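Long-range contact in acyltransferase (Actinoplanes teichomyceticus, PDB 4Q38), which transfers long acyl chains from acyl-CoA to amino-sugar-bearing glycopeptide antibiotics of the teicoplanin kind: residues Gly186-Leu198 with Ser227-Phe239. Sequence-based numbering, arbitrary orientation.
Sequences GILYRLGRLQFSL and SLHRARPFFDRHF. With SO4 (sulfate ion), chain C.
Ser227 reaches from helix 221-238 into the hairpin turn, where its OG donates to Leu191 O (2.6 Å) and accepts a nearly straight bond from Leu194 N (3.0 Å, 167°). One hydroxyl thus ties the helix to both arms of the tight turn that joins the two antiparallel strands of the hairpin. Beside it, the Arg230 guanidinium lays one face over the Leu191-Gly192 peptide, bent at chi3 (60°) to lie flat along it. Arg190, on the hairpin's other side, sends NE to Gly192 O (2.8 Å), which braces the turn. Further along, methyl groups meet ring faces: Leu191 CD2 sits over the centre of the Phe234 ring (3.8 Å to the centroid), and Ala231 CB likewise over that of Phe196. Leu198 CD1 lies off-centre over Phe239. Phe235 packs its CE2 against Phe196 CB (3.5 Å) and its CD1 against Leu198 CD2. Tyr189 joins Phe234 and Phe239 in an aromatic cluster of tilted rings, its OH bonded to Gly186 O (2.8 Å). The helix thereby packs on one face of the GNAT-like domain's sheet. Leu191, Arg230 and Phe234 also touch Val150 of helix 148-155, Phe235 touches Leu208 of strand 206-211, and Arg193, at the turn, contacts coenzyme A and bonds to Gly217 O.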
ATOM      1  N   GLY A 186       9.214   7.643   1.323  1.00 22.50           N
ATOM      2  CA  GLY A 186       9.254   8.755   0.386  1.00 22.00           C
ATOM      3  C   GLY A 186       9.611   8.362  -1.044  1.00 22.17           C
ATOM      4  O   GLY A 186      10.187   9.158  -1.783  1.00 23.22           O
ATOM      5  N   ILE A 187       9.268   7.136  -1.427  1.00 22.27           N
ATOM      6  CA  ILE A 187       9.521   6.638  -2.782  1.00 23.15           C
ATOM      7  C   ILE A 187       8.251   6.496  -3.607  1.00 22.98           C
ATOM      8  O   ILE A 187       8.301   6.045  -4.757  1.00 23.69           O
ATOM      9  CB  ILE A 187      10.310   5.296  -2.758  1.00 23.14           C
ATOM     10  CG1 ILE A 187       9.519   4.193  -2.030  1.00 22.99           C
ATOM     11  CG2 ILE A 187      11.666   5.521  -2.104  1.00 23.64           C
ATOM     12  CD1 ILE A 187      10.013   2.783  -2.285  1.00 23.76           C
ATOM     13  N   LEU A 188       7.118   6.897  -3.020  1.00 22.53           N
ATOM     14  CA  LEU A 188       5.818   6.847  -3.680  1.00 22.34           C
ATOM     15  C   LEU A 188       5.131   8.188  -3.453  1.00 21.74           C
ATOM     16  O   LEU A 188       5.149   8.706  -2.325  1.00 21.93           O
ATOM     17  CB  LEU A 188       4.953   5.728  -3.083  1.00 23.16           C
ATOM     18  CG  LEU A 188       3.522   5.555  -3.630  1.00 24.24           C
ATOM     19  CD1 LEU A 188       3.516   4.704  -4.882  1.00 23.42           C
ATOM     20  CD2 LEU A 188       2.624   4.898  -2.590  1.00 26.10           C
ATOM     21  N   TYR A 189       4.528   8.729  -4.506  1.00 21.77           N
ATOM     22  CA  TYR A 189       3.801  10.013  -4.444  1.00 22.02           C
ATOM     23  C   TYR A 189       2.472   9.952  -5.167  1.00 22.10           C
ATOM     24  O   TYR A 189       2.394   9.484  -6.302  1.00 22.44           O
ATOM     25  CB  TYR A 189       4.670  11.176  -4.988  1.00 21.20           C
ATOM     26  CG  TYR A 189       5.863  11.357  -4.106  1.00 21.77           C
ATOM     27  CD1 TYR A 189       5.771  12.109  -2.932  1.00 21.22           C
ATOM     28  CD2 TYR A 189       7.071  10.700  -4.388  1.00 22.25           C
ATOM     29  CE1 TYR A 189       6.848  12.237  -2.078  1.00 21.55           C
ATOM     30  CE2 TYR A 189       8.154  10.815  -3.531  1.00 21.74           C
ATOM     31  CZ  TYR A 189       8.032  11.579  -2.378  1.00 22.27           C
ATOM     32  OH  TYR A 189       9.091  11.698  -1.508  1.00 23.33           O
ATOM     33  N   ARG A 190       1.423  10.424  -4.502  1.00 22.36           N
ATOM     34  CA  ARG A 190       0.130  10.558  -5.162  1.00 22.14           C
ATOM     35  C   ARG A 190       0.089  11.906  -5.880  1.00 21.83           C
ATOM     36  O   ARG A 190       0.250  12.969  -5.264  1.00 21.84           O
ATOM     37  CB  ARG A 190      -1.038  10.415  -4.172  1.00 22.44           C
ATOM     38  CG  ARG A 190      -2.396  10.481  -4.873  1.00 22.75           C
ATOM     39  CD  ARG A 190      -3.582  10.129  -3.991  1.00 22.07           C
ATOM     40  NE  ARG A 190      -4.786  10.087  -4.820  1.00 23.44           N
ATOM     41  CZ  ARG A 190      -5.896   9.415  -4.531  1.00 23.59           C
ATOM     42  NH1 ARG A 190      -5.992   8.706  -3.405  1.00 22.92           N
ATOM     43  NH2 ARG A 190      -6.908   9.441  -5.387  1.00 23.94           N
ATOM     44  N   LEU A 191      -0.120  11.841  -7.186  1.00 21.45           N
ATOM     45  CA  LEU A 191      -0.125  13.023  -8.027  1.00 22.64           C
ATOM     46  C   LEU A 191      -1.485  13.130  -8.715  1.00 23.43           C
ATOM     47  O   LEU A 191      -1.620  12.924  -9.927  1.00 23.60           O
ATOM     48  CB  LEU A 191       1.031  12.940  -9.039  1.00 21.86           C
ATOM     49  CG  LEU A 191       2.463  12.772  -8.492  1.00 21.31           C
ATOM     50  CD1 LEU A 191       3.451  12.763  -9.657  1.00 21.90           C
ATOM     51  CD2 LEU A 191       2.883  13.846  -7.488  1.00 20.81           C
ATOM     52  N   GLY A 192      -2.508  13.440  -7.926  1.00 25.18           N
ATOM     53  CA  GLY A 192      -3.882  13.456  -8.448  1.00 23.76           C
ATOM     54  C   GLY A 192      -4.497  12.083  -8.292  1.00 23.26           C
ATOM     55  O   GLY A 192      -4.408  11.497  -7.209  1.00 23.05           O
ATOM     56  N   ARG A 193      -5.124  11.567  -9.355  1.00 22.16           N
ATOM     57  CA  ARG A 193      -5.840  10.283  -9.271  1.00 22.23           C
ATOM     58  C   ARG A 193      -4.874   9.095  -9.141  1.00 21.83           C
ATOM     59  O   ARG A 193      -5.196   8.095  -8.498  1.00 21.01           O
ATOM     60  CB  ARG A 193      -6.774  10.089 -10.485  1.00 21.95           C
ATOM     61  CG  ARG A 193      -7.711   8.879 -10.392  1.00 21.45           C
ATOM     62  CD  ARG A 193      -8.611   9.010  -9.169  1.00 21.87           C
ATOM     63  NE  ARG A 193      -9.349   7.791  -8.815  1.00 22.96           N
ATOM     64  CZ  ARG A 193      -8.855   6.749  -8.148  1.00 23.58           C
ATOM     65  NH1 ARG A 193      -7.566   6.711  -7.784  1.00 22.99           N
ATOM     66  NH2 ARG A 193      -9.649   5.726  -7.859  1.00 23.33           N
ATOM     67  N   LEU A 194      -3.699   9.214  -9.756  1.00 21.45           N
ATOM     68  CA  LEU A 194      -2.714   8.121  -9.757  1.00 21.34           C
ATOM     69  C   LEU A 194      -1.557   8.377  -8.805  1.00 21.77           C
ATOM     70  O   LEU A 194      -1.242   9.526  -8.493  1.00 22.80           O
ATOM     71  CB  LEU A 194      -2.128   7.958 -11.155  1.00 21.93           C
ATOM     72  CG  LEU A 194      -3.086   7.825 -12.331  1.00 22.02           C
ATOM     73  CD1 LEU A 194      -2.242   7.771 -13.589  1.00 23.35           C
ATOM     74  CD2 LEU A 194      -3.939   6.571 -12.159  1.00 22.81           C
ATOM     75  N   GLN A 195      -0.919   7.287  -8.377  1.00 21.77           N
ATOM     76  CA  GLN A 195       0.342   7.328  -7.657  1.00 21.16           C
ATOM     77  C   GLN A 195       1.479   6.871  -8.557  1.00 20.75           C
ATOM     78  O   GLN A 195       1.274   6.077  -9.481  1.00 20.24           O
ATOM     79  CB  GLN A 195       0.310   6.361  -6.479  1.00 21.41           C
ATOM     80  CG  GLN A 195      -0.688   6.687  -5.385  1.00 21.83           C
ATOM     81  CD  GLN A 195      -1.034   5.442  -4.602  1.00 22.52           C
ATOM     82  OE1 GLN A 195      -1.110   4.356  -5.179  1.00 22.83           O
ATOM     83  NE2 GLN A 195      -1.235   5.583  -3.290  1.00 21.57           N
ATOM     84  N   PHE A 196       2.677   7.367  -8.263  1.00 20.39           N
ATOM     85  CA  PHE A 196       3.895   6.965  -8.976  1.00 20.80           C
ATOM     86  C   PHE A 196       4.991   6.630  -7.985  1.00 20.48           C
ATOM     87  O   PHE A 196       5.239   7.388  -7.052  1.00 19.53           O
ATOM     88  CB  PHE A 196       4.379   8.086  -9.914  1.00 20.08           C
ATOM     89  CG  PHE A 196       3.410   8.409 -11.015  1.00 21.04           C
ATOM     90  CD1 PHE A 196       3.431   7.703 -12.208  1.00 20.65           C
ATOM     91  CD2 PHE A 196       2.444   9.401 -10.843  1.00 21.41           C
ATOM     92  CE1 PHE A 196       2.513   7.977 -13.224  1.00 21.34           C
ATOM     93  CE2 PHE A 196       1.531   9.687 -11.854  1.00 21.21           C
ATOM     94  CZ  PHE A 196       1.556   8.968 -13.040  1.00 21.12           C
ATOM     95  N   SER A 197       5.647   5.494  -8.204  1.00 20.84           N
ATOM     96  CA  SER A 197       6.788   5.097  -7.380  1.00 21.79           C
ATOM     97  C   SER A 197       8.103   5.152  -8.165  1.00 21.76           C
ATOM     98  O   SER A 197       8.147   4.800  -9.344  1.00 22.51           O
ATOM     99  CB  SER A 197       6.597   3.675  -6.854  1.00 20.88           C
ATOM    100  OG  SER A 197       6.359   2.800  -7.943  1.00 22.31           O
ATOM    101  N   LEU A 198       9.164   5.586  -7.495  1.00 21.68           N
ATOM    102  CA  LEU A 198      10.520   5.449  -8.026  1.00 23.36           C
ATOM    103  C   LEU A 198      10.797   3.960  -8.156  1.00 22.57           C
ATOM    104  O   LEU A 198      10.604   3.201  -7.215  1.00 23.37           O
ATOM    105  CB  LEU A 198      11.538   6.070  -7.077  1.00 23.47           C
ATOM    106  CG  LEU A 198      11.465   7.574  -6.816  1.00 24.67           C
ATOM    107  CD1 LEU A 198      12.245   7.918  -5.556  1.00 25.69           C
ATOM    108  CD2 LEU A 198      12.025   8.329  -8.007  1.00 24.10           C
ATOM    109  N   SER A 227      -2.824  13.247 -14.199  1.00 24.47           N
ATOM    110  CA  SER A 227      -1.800  12.568 -13.416  1.00 24.67           C
ATOM    111  C   SER A 227      -0.583  12.219 -14.260  1.00 24.09           C
ATOM    112  O   SER A 227       0.538  12.480 -13.841  1.00 23.53           O
ATOM    113  CB  SER A 227      -2.336  11.289 -12.789  1.00 24.10           C
ATOM    114  OG  SER A 227      -3.014  11.543 -11.591  1.00 25.47           O
ATOM    115  N   LEU A 228      -0.804  11.614 -15.429  1.00 24.43           N
ATOM    116  CA  LEU A 228       0.310  11.310 -16.340  1.00 26.78           C
ATOM    117  C   LEU A 228       1.154  12.521 -16.697  1.00 26.36           C
ATOM    118  O   LEU A 228       2.378  12.418 -16.766  1.00 25.67           O
ATOM    119  CB  LEU A 228      -0.169  10.634 -17.623  1.00 28.33           C
ATOM    120  CG  LEU A 228      -0.197   9.114 -17.656  1.00 31.70           C
ATOM    121  CD1 LEU A 228      -0.649   8.736 -19.052  1.00 33.38           C
ATOM    122  CD2 LEU A 228       1.179   8.511 -17.371  1.00 31.30           C
ATOM    123  N   HIS A 229       0.508  13.666 -16.931  1.00 25.16           N
ATOM    124  CA  HIS A 229       1.233  14.908 -17.206  1.00 25.33           C
ATOM    125  C   HIS A 229       2.026  15.432 -16.038  1.00 24.64           C
ATOM    126  O   HIS A 229       2.988  16.171 -16.221  1.00 23.20           O
ATOM    127  CB  HIS A 229       0.282  15.984 -17.742  1.00 28.40           C
ATOM    128  CG  HIS A 229      -0.050  15.799 -19.200  1.00 30.98           C
ATOM    129  ND1 HIS A 229      -0.894  14.845 -19.632  1.00 33.83           N
ATOM    130  CD2 HIS A 229       0.425  16.445 -20.333  1.00 32.46           C
ATOM    131  CE1 HIS A 229      -0.974  14.892 -20.978  1.00 33.92           C
ATOM    132  NE2 HIS A 229      -0.169  15.874 -21.403  1.00 34.45           N
ATOM    133  N   ARG A 230       1.635  15.063 -14.823  1.00 23.41           N
ATOM    134  CA  ARG A 230       2.346  15.541 -13.638  1.00 24.41           C
ATOM    135  C   ARG A 230       3.639  14.753 -13.358  1.00 24.27           C
ATOM    136  O   ARG A 230       4.543  15.248 -12.689  1.00 23.96           O
ATOM    137  CB  ARG A 230       1.417  15.475 -12.421  1.00 25.62           C
ATOM    138  CG  ARG A 230       0.332  16.555 -12.448  1.00 26.29           C
ATOM    139  CD  ARG A 230      -0.654  16.427 -11.294  1.00 25.97           C
ATOM    140  NE  ARG A 230       0.019  16.548 -10.000  1.00 26.22           N
ATOM    141  CZ  ARG A 230      -0.600  16.607  -8.821  1.00 26.59           C
ATOM    142  NH1 ARG A 230      -1.932  16.589  -8.755  1.00 26.06           N
ATOM    143  NH2 ARG A 230       0.123  16.716  -7.707  1.00 25.44           N
ATOM    144  N   ALA A 231       3.720  13.538 -13.884  1.00 23.24           N
ATOM    145  CA  ALA A 231       4.742  12.594 -13.448  1.00 24.56           C
ATOM    146  C   ALA A 231       6.162  13.080 -13.749  1.00 24.75           C
ATOM    147  O   ALA A 231       6.947  13.273 -12.828  1.00 25.20           O
ATOM    148  CB  ALA A 231       4.484  11.212 -14.038  1.00 23.10           C
ATOM    149  N   ARG A 232       6.485  13.308 -15.022  1.00 25.58           N
ATOM    150  CA  ARG A 232       7.846  13.696 -15.373  1.00 27.10           C
ATOM    151  C   ARG A 232       8.287  15.021 -14.725  1.00 25.74           C
ATOM    152  O   ARG A 232       9.380  15.087 -14.153  1.00 24.04           O
ATOM    153  CB  ARG A 232       8.059  13.684 -16.889  1.00 31.43           C
ATOM    154  CG  ARG A 232       9.389  13.076 -17.296  1.00 37.99           C
ATOM    155  CD  ARG A 232       9.327  12.462 -18.684  1.00 42.11           C
ATOM    156  NE  ARG A 232       8.917  13.441 -19.690  1.00 46.66           N
ATOM    157  CZ  ARG A 232       9.735  14.024 -20.564  1.00 51.19           C
ATOM    158  NH1 ARG A 232      11.032  13.732 -20.582  1.00 48.28           N
ATOM    159  NH2 ARG A 232       9.243  14.900 -21.434  1.00 52.27           N
ATOM    160  N   PRO A 233       7.440  16.076 -14.787  1.00 24.73           N
ATOM    161  CA  PRO A 233       7.851  17.325 -14.122  1.00 24.75           C
ATOM    162  C   PRO A 233       8.097  17.149 -12.620  1.00 24.24           C
ATOM    163  O   PRO A 233       9.042  17.728 -12.069  1.00 23.35           O
ATOM    164  CB  PRO A 233       6.650  18.258 -14.329  1.00 25.23           C
ATOM    165  CG  PRO A 233       5.940  17.715 -15.513  1.00 26.16           C
ATOM    166  CD  PRO A 233       6.179  16.230 -15.534  1.00 24.71           C
ATOM    167  N   PHE A 234       7.250  16.361 -11.959  1.00 23.02           N
ATOM    168  CA  PHE A 234       7.415  16.146 -10.536  1.00 22.17           C
ATOM    169  C   PHE A 234       8.749  15.459 -10.227  1.00 22.00           C
ATOM    170  O   PHE A 234       9.532  15.947  -9.418  1.00 21.62           O
ATOM    171  CB  PHE A 234       6.277  15.297  -9.966  1.00 23.09           C
ATOM    172  CG  PHE A 234       6.373  15.097  -8.475  1.00 23.51           C
ATOM    173  CD1 PHE A 234       5.934  16.084  -7.598  1.00 24.13           C
ATOM    174  CD2 PHE A 234       6.912  13.929  -7.952  1.00 24.06           C
ATOM    175  CE1 PHE A 234       6.018  15.903  -6.217  1.00 24.01           C
ATOM    176  CE2 PHE A 234       7.011  13.740  -6.578  1.00 24.43           C
ATOM    177  CZ  PHE A 234       6.556  14.727  -5.710  1.00 25.54           C
ATOM    178  N   PHE A 235       8.995  14.326 -10.872  1.00 22.06           N
ATOM    179  CA  PHE A 235      10.212  13.567 -10.567  1.00 22.77           C
ATOM    180  C   PHE A 235      11.501  14.210 -11.088  1.00 24.47           C
ATOM    181  O   PHE A 235      12.547  14.137 -10.423  1.00 24.82           O
ATOM    182  CB  PHE A 235      10.051  12.101 -10.970  1.00 21.49           C
ATOM    183  CG  PHE A 235       9.086  11.351 -10.080  1.00 22.10           C
ATOM    184  CD1 PHE A 235       9.511  10.808  -8.869  1.00 21.04           C
ATOM    185  CD2 PHE A 235       7.737  11.243 -10.424  1.00 21.60           C
ATOM    186  CE1 PHE A 235       8.624  10.139  -8.031  1.00 21.05           C
ATOM    187  CE2 PHE A 235       6.841  10.575  -9.593  1.00 20.98           C
ATOM    188  CZ  PHE A 235       7.288  10.015  -8.399  1.00 21.97           C
ATOM    189  N   ASP A 236      11.428  14.873 -12.241  1.00 25.27           N
ATOM    190  CA  ASP A 236      12.609  15.558 -12.762  1.00 26.68           C
ATOM    191  C   ASP A 236      12.983  16.748 -11.886  1.00 26.81           C
ATOM    192  O   ASP A 236      14.169  17.053 -11.730  1.00 26.44           O
ATOM    193  CB  ASP A 236      12.446  15.949 -14.231  1.00 26.80           C
ATOM    194  CG  ASP A 236      12.450  14.752 -15.162  1.00 27.98           C
ATOM    195  OD1 ASP A 236      12.713  13.606 -14.728  1.00 28.45           O
ATOM    196  OD2 ASP A 236      12.188  14.948 -16.353  1.00 29.51           O
ATOM    197  N   ARG A 237      11.988  17.387 -11.267  1.00 25.77           N
ATOM    198  CA  ARG A 237      12.280  18.433 -10.283  1.00 26.42           C
ATOM    199  C   ARG A 237      12.830  17.939  -8.945  1.00 25.83           C
ATOM    200  O   ARG A 237      13.812  18.493  -8.443  1.00 25.21           O
ATOM    201  CB  ARG A 237      11.060  19.345 -10.025  1.00 28.26           C
ATOM    202  CG  ARG A 237      10.810  20.347 -11.140  1.00 33.53           C
ATOM    203  CD  ARG A 237      11.876  21.435 -11.206  1.00 35.55           C
ATOM    204  NE  ARG A 237      11.669  22.459 -10.184  1.00 40.04           N
ATOM    205  CZ  ARG A 237      12.231  23.667 -10.199  1.00 41.95           C
ATOM    206  NH1 ARG A 237      13.045  24.019 -11.187  1.00 41.48           N
ATOM    207  NH2 ARG A 237      11.973  24.529  -9.223  1.00 42.82           N
ATOM    208  N   HIS A 238      12.194  16.933  -8.346  1.00 23.81           N
ATOM    209  CA  HIS A 238      12.555  16.549  -6.975  1.00 24.11           C
ATOM    210  C   HIS A 238      13.498  15.379  -6.868  1.00 22.96           C
ATOM    211  O   HIS A 238      14.193  15.239  -5.864  1.00 23.19           O
ATOM    212  CB  HIS A 238      11.302  16.319  -6.132  1.00 24.98           C
ATOM    213  CG  HIS A 238      10.346  17.492  -6.167  1.00 25.30           C
ATOM    214  ND1 HIS A 238      10.681  18.708  -5.702  1.00 25.77           N
ATOM    215  CD2 HIS A 238       9.051  17.600  -6.659  1.00 25.79           C
ATOM    216  CE1 HIS A 238       9.645  19.566  -5.896  1.00 26.26           C
ATOM    217  NE2 HIS A 238       8.650  18.885  -6.475  1.00 25.58           N
ATOM    218  N   PHE A 239      13.516  14.535  -7.890  1.00 21.72           N
ATOM    219  CA  PHE A 239      14.441  13.388  -7.954  1.00 22.89           C
ATOM    220  C   PHE A 239      15.124  13.424  -9.320  1.00 22.00           C
ATOM    221  O   PHE A 239      14.962  12.494 -10.130  1.00 22.88           O
ATOM    222  CB  PHE A 239      13.684  12.066  -7.756  1.00 22.40           C
ATOM    223  CG  PHE A 239      12.931  11.999  -6.459  1.00 23.06           C
ATOM    224  CD1 PHE A 239      11.631  12.500  -6.369  1.00 23.46           C
ATOM    225  CD2 PHE A 239      13.527  11.471  -5.320  1.00 23.42           C
ATOM    226  CE1 PHE A 239      10.934  12.458  -5.161  1.00 23.40           C
ATOM    227  CE2 PHE A 239      12.841  11.428  -4.110  1.00 23.81           C
ATOM    228  CZ  PHE A 239      11.542  11.913  -4.038  1.00 23.56           C
TER
HETATM  229  S   SO4 C 402       7.740  25.090  -8.386  1.00 65.56           S
HETATM  230  O1  SO4 C 402       7.672  23.654  -8.773  1.00 57.72           O
HETATM  231  O2  SO4 C 402       9.139  25.487  -8.100  1.00 63.38           O
HETATM  232  O3  SO4 C 402       7.207  25.943  -9.486  1.00 61.37           O
HETATM  233  O4  SO4 C 402       6.941  25.294  -7.154  1.00 65.59           O